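Local coordinates for probable phenazine-specific methyltransferase (Pseudomonas aeruginosa, PDB 2IP2), which transfers a methyl group from S-adenosyl-L-methionine to a ring nitrogen of phenazine-1-carboxylate, giving 5-methylphenazine-1-carboxylate on the pathway to the virulence pigment pyocyanin, at residues M62-F71 / Y79-L88; F95-F106 / A142-A152. All blocks are in the same frame, centred on the assembly; numbering follows the deposited sequence. Where two conformers were deposited one is given.

Overall arrangement
Contacts 1 and 2 follow one another along the chain, their centres about 20 Å apart, and both are largely buried and within reach of the second subunit. Contact 1 lies about 23 Å from the centre of the chain, in the dimerisation region, where a helix end and a short hairpin meet mainly through CH-pi, Met-aromatic and apolar contacts, the firm polar bonds staying within 79-88. Contact 2, about 10 Å from that centre, crosses helix 96-102 with helix 142-150 and adds an arginine-glutamate salt bridge and bridging waters to its aromatic packing. Helix 6-30 lies against both. They touch directly where Leu-88 packs on Val-99 and Leu-87 O meets Phe-95 N at 2.7 Å, a probable hydrogen bond.

Contact 1: residues M62-F71 / Y79-L88; sequences MRLLVAFEIF and YANTPTSHLL
Met-62 hooks its terminal methyl over the ring of Tyr-79 in a CH-pi contact, with its sulfur above the same face, and this is the striking feature of the contact. The arrangement is consistent with a winged helix-turn-helix in the dimerisation domain: helix 55-67 stands where the recognition helix would be, and the hairpin of strands 71-72 and 78-81 would be the wing. The chain of Met-62 is bent at both chi2 (-64°) and chi3 (-57°), which curls CE back over one face, 3.7 Å from the Tyr-79 ring centroid. The sulfur stands farther above that face, SD to centroid 4.7 Å, and makes the Met-aromatic contact, while Met-62 CB covers the phenol end at 3.4 Å from Tyr-79 CZ. The hydroxyl of Tyr-79 is held by Asp-44. Val-66 CG2 adds an oblique touch at CE1 of the same ring.

The helix stops in a Schellman motif, with Glu-69 at positive phi as its C-prime residue, and the chain then turns into the hairpin. Past that turn Ile-70 packs against Thr-84 and Leu-88 of 79-88: its CG1 meets Thr-84 CG2 and its CG2 reaches Leu-88 CD1, and on helix 6-30 it also touches Val-25.

Phe-71 faces the start of the short helix. Ser-85 CB sits over one face of its ring, 3.9 Å from the centroid, and Asn-81 OD1 lies at the ring edge, 3.2 Å from Phe-71 CE1. Thr-82 and Ser-85 form a capping box; on the serine side, Thr-82 N donates to Ser-85 OG at 2.9 Å. The amide of Asn-81 is anchored as well, since ND2 reaches Glu-38 and Ala-34 of helix 33-38. Asn-81 OD1 accepts a hydrogen bond from Ser-85 OG, 2.6 Å away, on a lone pair in the carbonyl plane.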
loop_
_atom_site.group_PDB
_atom_site.type_symbol
_atom_site.label_atom_id
_atom_site.label_comp_id
_atom_site.label_asym_id
_atom_site.label_seq_id
_atom_site.Cartn_x
_atom_site.Cartn_y
_atom_site.Cartn_z
ATOM N N MET A 62 17.162 2.845 -1.042
ATOM C CA MET A 62 17.626 1.560 -1.565
ATOM C C MET A 62 17.608 0.486 -0.446
ATOM O O MET A 62 17.266 -0.645 -0.737
ATOM C CB MET A 62 19.035 1.680 -2.184
ATOM C CG MET A 62 19.110 2.534 -3.502
ATOM S SD MET A 62 18.152 1.746 -4.810
ATOM C CE MET A 62 18.879 0.096 -4.929
ATOM N N ARG A 63 18.002 0.845 0.787
ATOM C CA ARG A 63 17.926 -0.048 1.937
ATOM C C ARG A 63 16.508 -0.650 2.076
ATOM O O ARG A 63 16.344 -1.872 2.258
ATOM C CB ARG A 63 18.229 0.748 3.208
ATOM C CG ARG A 63 18.430 -0.058 4.407
ATOM C CD ARG A 63 19.332 0.777 5.351
ATOM N NE ARG A 63 18.661 1.970 5.862
ATOM C CZ ARG A 63 19.107 2.612 6.921
ATOM N NH1 ARG A 63 20.218 2.154 7.513
ATOM N NH2 ARG A 63 18.458 3.657 7.410
ATOM N N LEU A 64 15.509 0.228 1.976
ATOM C CA LEU A 64 14.107 -0.170 2.009
ATOM C C LEU A 64 13.747 -1.134 0.865
ATOM O O LEU A 64 13.156 -2.200 1.085
ATOM C CB LEU A 64 13.234 1.103 1.933
ATOM C CG LEU A 64 11.731 0.909 2.085
ATOM C CD1 LEU A 64 11.126 2.206 2.587
ATOM C CD2 LEU A 64 11.092 0.476 0.744
ATOM N N LEU A 65 14.083 -0.763 -0.376
ATOM C CA LEU A 65 13.657 -1.561 -1.528
ATOM C C LEU A 65 14.348 -2.925 -1.492
ATOM O O LEU A 65 13.720 -3.934 -1.832
ATOM C CB LEU A 65 13.992 -0.851 -2.829
ATOM C CG LEU A 65 13.073 0.374 -3.006
ATOM C CD1 LEU A 65 13.534 1.275 -4.163
ATOM C CD2 LEU A 65 11.553 -0.005 -3.156
ATOM N N VAL A 66 15.629 -2.939 -1.140
ATOM C CA VAL A 66 16.416 -4.237 -1.031
ATOM C C VAL A 66 15.810 -5.131 0.066
ATOM O O VAL A 66 15.694 -6.373 -0.105
ATOM C CB VAL A 66 17.946 -4.016 -0.763
ATOM C CG1 VAL A 66 18.704 -5.353 -0.471
ATOM C CG2 VAL A 66 18.648 -3.259 -1.936
ATOM N N ALA A 67 15.423 -4.517 1.186
ATOM C CA ALA A 67 14.847 -5.298 2.314
ATOM C C ALA A 67 13.544 -5.977 1.881
ATOM O O ALA A 67 13.213 -7.079 2.345
ATOM C CB ALA A 67 14.636 -4.417 3.604
ATOM N N PHE A 68 12.832 -5.375 0.926
ATOM C CA PHE A 68 11.644 -5.970 0.367
ATOM C C PHE A 68 11.949 -6.703 -0.957
ATOM O O PHE A 68 11.057 -6.980 -1.777
ATOM C CB PHE A 68 10.526 -4.883 0.228
ATOM C CG PHE A 68 9.797 -4.565 1.535
ATOM C CD1 PHE A 68 8.896 -5.503 2.096
ATOM C CD2 PHE A 68 9.933 -3.316 2.155
ATOM C CE1 PHE A 68 8.204 -5.223 3.270
ATOM C CE2 PHE A 68 9.230 -3.018 3.326
ATOM C CZ PHE A 68 8.371 -3.977 3.904
ATOM N N GLU A 69 13.221 -7.043 -1.185
ATOM C CA GLU A 69 13.586 -7.898 -2.340
ATOM C C GLU A 69 13.235 -7.323 -3.689
ATOM O O GLU A 69 13.049 -8.046 -4.667
ATOM C CB GLU A 69 13.017 -9.332 -2.177
ATOM C CG GLU A 69 13.646 -10.000 -0.951
ATOM C CD GLU A 69 13.147 -11.431 -0.730
ATOM O OE1 GLU A 69 12.521 -11.998 -1.673
ATOM O OE2 GLU A 69 13.375 -11.934 0.390
ATOM N N ILE A 70 13.181 -6.004 -3.752
ATOM C CA ILE A 70 12.975 -5.323 -5.017
ATOM C C ILE A 70 14.281 -5.105 -5.739
ATOM O O ILE A 70 14.403 -5.515 -6.899
ATOM C CB ILE A 70 12.107 -4.066 -4.847
ATOM C CG1 ILE A 70 10.667 -4.576 -4.588
ATOM C CG2 ILE A 70 12.179 -3.173 -6.117
ATOM C CD1 ILE A 70 9.676 -3.593 -4.102
ATOM N N PHE A 71 15.260 -4.478 -5.112
ATOM C CA PHE A 71 16.641 -4.588 -5.656
ATOM C C PHE A 71 17.476 -5.546 -4.756
ATOM O O PHE A 71 16.972 -6.030 -3.740
ATOM C CB PHE A 71 17.330 -3.208 -5.683
ATOM C CG PHE A 71 16.698 -2.233 -6.654
ATOM C CD1 PHE A 71 16.965 -2.319 -8.012
ATOM C CD2 PHE A 71 15.800 -1.234 -6.221
ATOM C CE1 PHE A 71 16.402 -1.470 -8.927
ATOM C CE2 PHE A 71 15.205 -0.324 -7.192
ATOM C CZ PHE A 71 15.498 -0.479 -8.552
ATOM N N TYR A 79 24.763 -2.173 -6.163
ATOM C CA TYR A 79 23.365 -2.644 -6.248
ATOM C C TYR A 79 23.165 -3.423 -7.527
ATOM O O TYR A 79 23.904 -3.223 -8.486
ATOM C CB TYR A 79 22.448 -1.429 -6.285
ATOM C CG TYR A 79 22.407 -0.695 -4.984
ATOM C CD1 TYR A 79 21.939 -1.327 -3.817
ATOM C CD2 TYR A 79 22.832 0.617 -4.914
ATOM C CE1 TYR A 79 21.918 -0.640 -2.577
ATOM C CE2 TYR A 79 22.805 1.329 -3.692
ATOM C CZ TYR A 79 22.325 0.710 -2.542
ATOM O OH TYR A 79 22.326 1.388 -1.345
ATOM N N ALA A 80 22.111 -4.241 -7.589
ATOM C CA ALA A 80 21.865 -5.037 -8.786
ATOM C C ALA A 80 20.353 -5.292 -8.883
ATOM O O ALA A 80 19.653 -5.302 -7.860
ATOM C CB ALA A 80 22.653 -6.416 -8.687
ATOM N N ASN A 81 19.858 -5.505 -10.096
ATOM C CA ASN A 81 18.448 -5.861 -10.259
ATOM C C ASN A 81 18.095 -7.271 -9.753
ATOM O O ASN A 81 18.983 -8.137 -9.623
ATOM C CB ASN A 81 18.050 -5.641 -11.730
ATOM C CG ASN A 81 17.818 -4.170 -12.026
ATOM O OD1 ASN A 81 17.023 -3.517 -11.332
ATOM N ND2 ASN A 81 18.555 -3.616 -13.002
ATOM N N THR A 82 16.799 -7.472 -9.475
ATOM C CA THR A 82 16.203 -8.756 -9.103
ATOM C C THR A 82 15.124 -9.065 -10.164
ATOM O O THR A 82 14.793 -8.176 -10.973
ATOM C CB THR A 82 15.583 -8.684 -7.697
ATOM O OG1 THR A 82 14.588 -7.638 -7.648
ATOM C CG2 THR A 82 16.684 -8.454 -6.597
ATOM N N PRO A 83 14.604 -10.318 -10.231
ATOM C CA PRO A 83 13.447 -10.495 -11.126
ATOM C C PRO A 83 12.319 -9.437 -10.946
ATOM O O PRO A 83 11.727 -9.015 -11.946
ATOM C CB PRO A 83 12.912 -11.905 -10.803
ATOM C CG PRO A 83 13.995 -12.579 -9.960
ATOM C CD PRO A 83 15.065 -11.583 -9.612
ATOM N N THR A 84 12.067 -9.010 -9.712
ATOM C CA THR A 84 11.044 -7.996 -9.440
ATOM C C THR A 84 11.453 -6.626 -10.062
ATOM O O THR A 84 10.654 -6.018 -10.787
ATOM C CB THR A 84 10.724 -7.840 -7.910
ATOM O OG1 THR A 84 10.224 -9.081 -7.391
ATOM C CG2 THR A 84 9.614 -6.819 -7.715
ATOM N N SER A 85 12.681 -6.163 -9.796
ATOM C CA SER A 85 13.091 -4.824 -10.292
ATOM C C SER A 85 13.307 -4.747 -11.822
ATOM O O SER A 85 13.135 -3.706 -12.447
ATOM C CB SER A 85 14.277 -4.261 -9.516
ATOM O OG SER A 85 15.509 -4.914 -9.819
ATOM N N HIS A 86 13.701 -5.859 -12.421
ATOM C CA HIS A 86 13.714 -5.979 -13.903
ATOM C C HIS A 86 12.380 -5.600 -14.522
ATOM O O HIS A 86 12.315 -5.022 -15.590
ATOM C CB HIS A 86 14.137 -7.401 -14.310
ATOM C CG HIS A 86 15.617 -7.621 -14.276
ATOM N ND1 HIS A 86 16.506 -6.807 -14.944
ATOM C CD2 HIS A 86 16.361 -8.591 -13.691
ATOM C CE1 HIS A 86 17.733 -7.257 -14.763
ATOM N NE2 HIS A 86 17.671 -8.340 -14.012
ATOM N N LEU A 87 11.302 -5.878 -13.805
ATOM C CA LEU A 87 9.979 -5.478 -14.292
ATOM C C LEU A 87 9.734 -3.980 -14.254
ATOM O O LEU A 87 8.748 -3.481 -14.825
ATOM C CB LEU A 87 8.896 -6.200 -13.497
ATOM C CG LEU A 87 8.751 -7.705 -13.757
ATOM C CD1 LEU A 87 7.897 -8.236 -12.670
ATOM C CD2 LEU A 87 8.039 -7.878 -15.084
ATOM N N LEU A 88 10.613 -3.247 -13.579
ATOM C CA LEU A 88 10.501 -1.803 -13.578
ATOM C C LEU A 88 11.291 -1.117 -14.669
ATOM O O LEU A 88 11.169 0.116 -14.858
ATOM C CB LEU A 88 10.920 -1.221 -12.204
ATOM C CG LEU A 88 10.246 -1.787 -10.960
ATOM C CD1 LEU A 88 10.962 -1.228 -9.762
ATOM C CD2 LEU A 88 8.726 -1.482 -10.936
#

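Contact 2: residues F95-F106 / A142-A152; sequences FRDMVLFYGEEF and AGRRFLLAMKA
Arg-145 grips Glu-105 end-on in a two-pronged salt bridge. Arg-145 NH1 donates to Glu-105 OE1 (3.0 Å) and Arg-145 NH2 to Glu-105 OE2 (2.7 Å), both hydrogen bonds close to linear and both oxygens met on their syn sides. Tyr-135 also bonds Glu-105 OE2, so that oxygen has a second partner.

Among the apolar contacts, Phe-101 is a knob in the hole formed by Ala-142, Arg-145, Phe-146 and Ala-149. A chi1 of -163°, which turns CG away from the backbone N, carries the Phe-101 ring across to helix 142-150, where Phe-146 CD1 lies over one face, 3.7 Å from Phe-101 CE1. The two phenyl planes are inclined at 54°. The backbones come close at Met-98 and Ala-149, CA to CA 3.7 Å. Farther along, the methyl of Ala-152 covers a face of the Phe-95 ring and touches Met-98 SD at 3.7 Å.

Water also bridges the helices: one molecule donates to Asp-97 O and, weakly, to Arg-145 O, and another accepts from Met-98 N and lies within bonding reach of Leu-148 O.

Phe-95 and Met-98 also pack on Ile-13 of the second subunit. The whole is a close helix crossing, axes 7.3 Å apart at -127°, which joins the dimer-facing helix 96-102 to the helical lead-in of the Rossmann-like class I methyltransferase fold.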
loop_
_atom_site.group_PDB
_atom_site.type_symbol
_atom_site.label_atom_id
_atom_site.label_comp_id
_atom_site.label_asym_id
_atom_site.label_seq_id
_atom_site.Cartn_x
_atom_site.Cartn_y
_atom_site.Cartn_z
ATOM N N PHE A 95 6.525 -3.731 -16.349
ATOM C CA PHE A 95 5.438 -3.058 -15.599
ATOM C C PHE A 95 5.671 -1.554 -15.428
ATOM O O PHE A 95 4.866 -0.845 -14.778
ATOM C CB PHE A 95 5.294 -3.730 -14.250
ATOM C CG PHE A 95 4.644 -5.083 -14.320
ATOM C CD1 PHE A 95 4.620 -5.801 -15.502
ATOM C CD2 PHE A 95 4.028 -5.635 -13.200
ATOM C CE1 PHE A 95 4.016 -7.063 -15.567
ATOM C CE2 PHE A 95 3.395 -6.907 -13.262
ATOM C CZ PHE A 95 3.401 -7.615 -14.441
ATOM N N ARG A 96 6.753 -1.071 -16.059
ATOM C CA ARG A 96 7.203 0.312 -15.814
ATOM C C ARG A 96 6.096 1.329 -16.063
ATOM O O ARG A 96 5.789 2.134 -15.196
ATOM C CB ARG A 96 8.450 0.673 -16.651
ATOM C CG ARG A 96 8.757 2.147 -16.619
ATOM C CD ARG A 96 10.072 2.586 -17.390
ATOM N NE ARG A 96 9.930 4.003 -17.755
ATOM C CZ ARG A 96 10.340 5.031 -17.020
ATOM N NH1 ARG A 96 10.982 4.836 -15.878
ATOM N NH2 ARG A 96 10.129 6.259 -17.457
ATOM N N ASP A 97 5.497 1.325 -17.261
ATOM C CA ASP A 97 4.458 2.316 -17.554
ATOM C C ASP A 97 3.215 2.122 -16.716
ATOM O O ASP A 97 2.500 3.078 -16.493
ATOM C CB ASP A 97 4.064 2.228 -19.028
ATOM C CG ASP A 97 5.210 2.681 -19.897
ATOM O OD1 ASP A 97 5.737 3.796 -19.612
ATOM O OD2 ASP A 97 5.634 1.902 -20.753
ATOM N N MET A 98 2.920 0.879 -16.360
ATOM C CA MET A 98 1.767 0.615 -15.454
ATOM C C MET A 98 2.028 1.242 -14.064
ATOM O O MET A 98 1.177 1.979 -13.521
ATOM C CB MET A 98 1.491 -0.891 -15.329
ATOM C CG MET A 98 0.231 -1.217 -14.523
ATOM S SD MET A 98 0.227 -2.876 -13.864
ATOM C CE MET A 98 1.509 -2.616 -12.617
ATOM N N VAL A 99 3.217 1.018 -13.521
ATOM C CA VAL A 99 3.592 1.629 -12.205
ATOM C C VAL A 99 3.413 3.159 -12.208
ATOM O O VAL A 99 2.873 3.764 -11.264
ATOM C CB VAL A 99 5.053 1.251 -11.801
ATOM C CG1 VAL A 99 5.559 2.088 -10.580
ATOM C CG2 VAL A 99 5.180 -0.303 -11.541
ATOM N N LEU A 100 3.887 3.793 -13.281
ATOM C CA LEU A 100 3.817 5.262 -13.406
ATOM C C LEU A 100 2.383 5.748 -13.463
ATOM O O LEU A 100 2.033 6.652 -12.714
ATOM C CB LEU A 100 4.623 5.778 -14.612
ATOM C CG LEU A 100 6.164 5.585 -14.530
ATOM C CD1 LEU A 100 6.815 5.957 -15.897
ATOM C CD2 LEU A 100 6.766 6.327 -13.288
ATOM N N PHE A 101 1.553 5.116 -14.301
ATOM C CA PHE A 101 0.140 5.526 -14.438
ATOM C C PHE A 101 -0.598 5.283 -13.130
ATOM O O PHE A 101 -1.353 6.110 -12.634
ATOM C CB PHE A 101 -0.528 4.769 -15.589
ATOM C CG PHE A 101 -1.816 5.417 -16.036
ATOM C CD1 PHE A 101 -2.990 5.161 -15.345
ATOM C CD2 PHE A 101 -1.822 6.348 -17.061
ATOM C CE1 PHE A 101 -4.212 5.762 -15.722
ATOM C CE2 PHE A 101 -3.028 6.977 -17.449
ATOM C CZ PHE A 101 -4.228 6.666 -16.759
ATOM N N TYR A 102 -0.281 4.172 -12.488
ATOM C CA TYR A 102 -0.992 3.826 -11.241
ATOM C C TYR A 102 -0.609 4.767 -10.114
ATOM O O TYR A 102 -1.441 5.143 -9.271
ATOM C CB TYR A 102 -0.639 2.409 -10.899
ATOM C CG TYR A 102 -1.469 1.365 -11.646
ATOM C CD1 TYR A 102 -2.027 1.606 -12.916
ATOM C CD2 TYR A 102 -1.689 0.145 -11.071
ATOM C CE1 TYR A 102 -2.825 0.600 -13.561
ATOM C CE2 TYR A 102 -2.475 -0.857 -11.702
ATOM C CZ TYR A 102 -3.008 -0.627 -12.921
ATOM O OH TYR A 102 -3.741 -1.651 -13.526
ATOM N N GLY A 103 0.656 5.204 -10.146
ATOM C CA GLY A 103 1.188 6.149 -9.136
ATOM C C GLY A 103 0.896 7.614 -9.400
ATOM O O GLY A 103 1.239 8.467 -8.581
ATOM N N GLU A 104 0.195 7.895 -10.494
ATOM C CA GLU A 104 -0.155 9.271 -10.874
ATOM C C GLU A 104 -1.646 9.315 -10.940
ATOM O O GLU A 104 -2.282 9.492 -9.905
ATOM C CB GLU A 104 0.574 9.658 -12.167
ATOM C CG GLU A 104 2.083 9.858 -11.881
ATOM C CD GLU A 104 3.042 9.946 -13.100
ATOM O OE1 GLU A 104 2.579 10.027 -14.288
ATOM O OE2 GLU A 104 4.284 9.912 -12.819
ATOM N N GLU A 105 -2.249 9.088 -12.134
ATOM C CA GLU A 105 -3.682 9.178 -12.262
ATOM C C GLU A 105 -4.441 8.317 -11.226
ATOM O O GLU A 105 -5.407 8.785 -10.654
ATOM C CB GLU A 105 -4.098 8.681 -13.630
ATOM C CG GLU A 105 -4.164 9.772 -14.656
ATOM C CD GLU A 105 -2.815 10.056 -15.289
ATOM O OE1 GLU A 105 -1.797 9.436 -14.892
ATOM O OE2 GLU A 105 -2.811 10.896 -16.231
ATOM N N PHE A 106 -4.057 7.056 -11.047
ATOM C CA PHE A 106 -4.834 6.248 -10.083
ATOM C C PHE A 106 -4.552 6.517 -8.600
ATOM O O PHE A 106 -5.400 6.251 -7.731
ATOM C CB PHE A 106 -4.740 4.785 -10.397
ATOM C CG PHE A 106 -5.445 4.408 -11.686
ATOM C CD1 PHE A 106 -6.540 5.184 -12.172
ATOM C CD2 PHE A 106 -5.031 3.262 -12.389
ATOM C CE1 PHE A 106 -7.242 4.760 -13.359
ATOM C CE2 PHE A 106 -5.685 2.858 -13.565
ATOM C CZ PHE A 106 -6.810 3.577 -14.026
ATOM N N ALA A 142 -2.545 11.180 -22.170
ATOM C CA ALA A 142 -3.037 10.297 -21.093
ATOM C C ALA A 142 -3.486 8.977 -21.722
ATOM O O ALA A 142 -3.140 7.874 -21.258
ATOM C CB ALA A 142 -4.175 10.973 -20.341
ATOM N N GLY A 143 -4.201 9.100 -22.827
ATOM C CA GLY A 143 -4.594 7.928 -23.600
ATOM C C GLY A 143 -3.401 7.055 -24.011
ATOM O O GLY A 143 -3.430 5.838 -23.817
ATOM N N ARG A 144 -2.369 7.680 -24.584
ATOM C CA ARG A 144 -1.096 7.009 -24.880
ATOM C C ARG A 144 -0.488 6.296 -23.664
ATOM O O ARG A 144 -0.142 5.114 -23.711
ATOM C CB ARG A 144 -0.083 8.052 -25.387
ATOM C CG ARG A 144 1.278 7.484 -25.862
ATOM C CD ARG A 144 2.273 8.621 -26.181
ATOM N NE ARG A 144 2.632 9.430 -25.005
ATOM C CZ ARG A 144 3.450 9.024 -24.032
ATOM N NH1 ARG A 144 4.004 7.827 -24.086
ATOM N NH2 ARG A 144 3.736 9.834 -23.013
ATOM N N ARG A 145 -0.377 7.011 -22.566
ATOM C CA ARG A 145 0.162 6.386 -21.341
ATOM C C ARG A 145 -0.662 5.236 -20.792
ATOM O O ARG A 145 -0.112 4.230 -20.207
ATOM C CB ARG A 145 0.331 7.453 -20.296
ATOM C CG ARG A 145 1.550 8.380 -20.606
ATOM C CD ARG A 145 1.805 9.338 -19.448
ATOM N NE ARG A 145 0.777 10.361 -19.330
ATOM C CZ ARG A 145 -0.122 10.371 -18.348
ATOM N NH1 ARG A 145 -0.078 9.434 -17.407
ATOM N NH2 ARG A 145 -1.058 11.305 -18.307
ATOM N N PHE A 146 -1.981 5.344 -20.944
ATOM C CA PHE A 146 -2.825 4.276 -20.385
ATOM C C PHE A 146 -2.639 2.982 -21.180
ATOM O O PHE A 146 -2.598 1.856 -20.595
ATOM C CB PHE A 146 -4.314 4.685 -20.274
ATOM C CG PHE A 146 -5.166 3.595 -19.653
ATOM C CD1 PHE A 146 -4.918 3.198 -18.338
ATOM C CD2 PHE A 146 -6.133 2.928 -20.385
ATOM C CE1 PHE A 146 -5.651 2.123 -17.768
ATOM C CE2 PHE A 146 -6.917 1.910 -19.771
ATOM C CZ PHE A 146 -6.634 1.540 -18.477
ATOM N N LEU A 147 -2.534 3.129 -22.510
ATOM C CA LEU A 147 -2.288 2.003 -23.384
ATOM C C LEU A 147 -0.957 1.328 -23.004
ATOM O O LEU A 147 -0.901 0.111 -22.885
ATOM C CB LEU A 147 -2.304 2.432 -24.875
ATOM C CG LEU A 147 -3.663 2.821 -25.507
ATOM C CD1 LEU A 147 -3.449 3.197 -26.961
ATOM C CD2 LEU A 147 -4.702 1.696 -25.371
ATOM N N LEU A 148 0.096 2.115 -22.788
ATOM C CA LEU A 148 1.375 1.567 -22.330
ATOM C C LEU A 148 1.216 0.877 -20.960
ATOM O O LEU A 148 1.817 -0.161 -20.686
ATOM C CB LEU A 148 2.421 2.696 -22.225
ATOM C CG LEU A 148 3.462 3.095 -23.285
ATOM C CD1 LEU A 148 3.212 2.520 -24.625
ATOM C CD2 LEU A 148 3.759 4.679 -23.245
ATOM N N ALA A 149 0.400 1.449 -20.095
ATOM C CA ALA A 149 0.168 0.786 -18.802
ATOM C C ALA A 149 -0.573 -0.550 -18.971
ATOM O O ALA A 149 -0.332 -1.513 -18.231
ATOM C CB ALA A 149 -0.578 1.674 -17.906
ATOM N N MET A 150 -1.495 -0.607 -19.936
ATOM C CA MET A 150 -2.287 -1.838 -20.164
ATOM C C MET A 150 -1.444 -2.957 -20.787
ATOM O O MET A 150 -1.772 -4.142 -20.672
ATOM C CB MET A 150 -3.485 -1.498 -21.034
ATOM C CG MET A 150 -4.564 -0.776 -20.289
ATOM S SD MET A 150 -5.105 -1.633 -18.790
ATOM C CE MET A 150 -5.854 -3.143 -19.474
ATOM N N LYS A 151 -0.319 -2.584 -21.388
ATOM C CA LYS A 151 0.649 -3.581 -21.846
ATOM C C LYS A 151 1.168 -4.547 -20.776
ATOM O O LYS A 151 1.592 -5.678 -21.120
ATOM C CB LYS A 151 1.803 -2.905 -22.569
ATOM C CG LYS A 151 1.412 -2.417 -23.964
ATOM C CD LYS A 151 2.670 -2.050 -24.698
ATOM C CE LYS A 151 2.519 -2.179 -26.185
ATOM N NZ LYS A 151 3.766 -1.666 -26.888
ATOM N N ALA A 152 1.131 -4.148 -19.496
ATOM C CA ALA A 152 1.561 -5.060 -18.424
ATOM C C ALA A 152 0.742 -6.363 -18.474
ATOM O O ALA A 152 1.237 -7.449 -18.139
ATOM C CB ALA A 152 1.449 -4.381 -17.045
HETATM O O HOH W 1 4.476 -0.323 -21.624
HETATM O O HOH W 2 2.287 5.291 -18.037
HETATM O O HOH W 3 3.411 -1.306 -18.169
#